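PDB 2GPR: PTS system glucose-specific EIIA component from Mycoplasma capricolum, which accepts a phosphoryl group from phospho-HPr on a histidine and passes it to the EIIB domain during glucose uptake by the sugar phosphotransferase system. Local coordinates for residues Ile19-Val24 with Lys30-Gly35. Sequence-based numbering, arbitrary orientation.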
# COMPACT_ATOMS: atom_id res chain seq x y z
N ILE A 19 -9.73 2.24 -5.59
CA ILE A 19 -10.34 3.50 -5.94
C ILE A 19 -9.16 4.36 -6.35
O ILE A 19 -8.04 3.89 -6.20
CB ILE A 19 -11.09 4.11 -4.73
CG1 ILE A 19 -10.11 4.52 -3.61
CG2 ILE A 19 -12.04 3.09 -4.11
CD1 ILE A 19 -10.72 4.35 -2.23
N THR A 20 -9.39 5.59 -6.82
CA THR A 20 -8.31 6.48 -7.25
C THR A 20 -7.85 7.37 -6.13
O THR A 20 -8.51 7.42 -5.08
CB THR A 20 -8.69 7.34 -8.49
OG1 THR A 20 -9.86 8.12 -8.24
CG2 THR A 20 -8.90 6.48 -9.73
N LEU A 21 -6.73 8.04 -6.36
CA LEU A 21 -6.18 8.93 -5.36
C LEU A 21 -7.06 10.16 -5.24
O LEU A 21 -7.14 10.86 -4.22
CB LEU A 21 -4.74 9.36 -5.69
CG LEU A 21 -3.67 8.30 -5.39
CD1 LEU A 21 -2.31 8.90 -5.70
CD2 LEU A 21 -3.71 7.81 -3.93
N ASP A 22 -7.73 10.43 -6.29
CA ASP A 22 -8.58 11.57 -6.27
C ASP A 22 -9.75 11.30 -5.34
O ASP A 22 -10.42 12.20 -4.86
CB ASP A 22 -9.02 11.97 -7.69
CG ASP A 22 -8.07 11.46 -8.76
OD1 ASP A 22 -7.69 10.23 -8.55
OD2 ASP A 22 -7.67 12.15 -9.65
N GLU A 23 -9.98 10.03 -5.04
CA GLU A 23 -11.05 9.70 -4.14
C GLU A 23 -10.60 9.67 -2.68
O GLU A 23 -11.33 9.20 -1.81
CB GLU A 23 -11.72 8.39 -4.50
CG GLU A 23 -12.53 8.50 -5.81
CD GLU A 23 -12.55 7.21 -6.60
OE1 GLU A 23 -13.18 6.23 -5.97
OE2 GLU A 23 -12.02 7.07 -7.71
N VAL A 24 -9.38 10.17 -2.43
CA VAL A 24 -8.77 10.24 -1.11
C VAL A 24 -8.82 11.65 -0.54
O VAL A 24 -8.43 12.60 -1.20
CB VAL A 24 -7.35 9.77 -1.16
CG1 VAL A 24 -6.70 9.89 0.22
CG2 VAL A 24 -7.29 8.35 -1.70
N LYS A 30 -4.25 12.83 -2.53
CA LYS A 30 -5.10 13.15 -3.66
C LYS A 30 -4.41 14.01 -4.68
O LYS A 30 -4.67 13.87 -5.87
CB LYS A 30 -6.47 13.64 -3.25
CG LYS A 30 -6.96 14.81 -4.01
CD LYS A 30 -6.84 16.09 -3.21
CE LYS A 30 -7.45 15.95 -1.82
NZ LYS A 30 -7.74 17.22 -1.10
N GLU A 31 -3.49 14.85 -4.22
CA GLU A 31 -2.73 15.73 -5.08
C GLU A 31 -1.48 15.08 -5.61
O GLU A 31 -0.76 15.67 -6.39
CB GLU A 31 -2.32 17.01 -4.34
CG GLU A 31 -3.32 18.15 -4.49
CD GLU A 31 -3.57 18.93 -3.27
OE1 GLU A 31 -2.69 19.91 -3.11
OE2 GLU A 31 -4.41 18.60 -2.43
N ARG A 32 -1.19 13.88 -5.15
CA ARG A 32 0.00 13.16 -5.59
C ARG A 32 1.30 13.88 -5.29
O ARG A 32 2.22 13.80 -6.08
CB ARG A 32 -0.03 12.94 -7.10
CG ARG A 32 -0.82 11.73 -7.55
CD ARG A 32 -1.74 12.11 -8.70
NE ARG A 32 -2.68 11.07 -9.06
CZ ARG A 32 -4.01 11.08 -8.86
NH1 ARG A 32 -4.66 12.06 -8.24
NH2 ARG A 32 -4.70 10.05 -9.33
N MET A 33 1.38 14.58 -4.16
CA MET A 33 2.58 15.36 -3.78
C MET A 33 3.86 14.53 -3.74
O MET A 33 4.89 14.94 -4.25
CB MET A 33 2.35 16.11 -2.46
CG MET A 33 1.40 17.27 -2.67
SD MET A 33 0.79 17.99 -1.15
CE MET A 33 2.06 17.28 -0.06
N LEU A 34 3.78 13.33 -3.17
CA LEU A 34 4.93 12.47 -3.01
C LEU A 34 5.06 11.41 -4.08
O LEU A 34 6.08 10.73 -4.20
CB LEU A 34 4.95 11.85 -1.61
CG LEU A 34 5.55 12.79 -0.57
CD1 LEU A 34 5.60 12.11 0.79
CD2 LEU A 34 6.97 13.19 -1.01
N GLY A 35 4.00 11.25 -4.86
CA GLY A 35 3.99 10.24 -5.89
C GLY A 35 2.60 9.93 -6.33
O GLY A 35 1.65 10.58 -5.88
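D22 and R32 form the salt bridge of this contact. R32 NH2 donates to D22 OD1 at 3.1 Å, nearly straight at 167°. The acceptor lies in the guanidinium plane, but the donor meets OD1 on its syn side, well out of the carboxylate plane. The carboxylate and guanidinium planes are 64° apart, and a single bond is made, through NH2. R32 NH1 also makes a weak bond to K30 O, and R32 NE has a long, weak ion pair with D36. These weaker partners probably help to set the rotation of the guanidinium.

The apolar part belongs to L21. Its CB lies over one face of the guanidinium, 3.7 Å from R32 CZ. Its CD1 touches R32 CG, 3.7 Å away, so L21 crosses the arginine obliquely. R32 bends at chi2 (133°) to bring the guanidinium over L21.

K30 CB sits against two carbonyls, 3.0 Å from both L21 O and V24 O. K30 CA makes a CH...O contact with L21 O at 3.1 Å.

Positive phi at R32, with two bonds back into the last turn, makes a Schellman motif after helix 27-30. The contact joins the loops on either side of this short helix, in the connection between neighbouring antiparallel strands 16-19 and 36-42 of the EIIA beta-sheet fold.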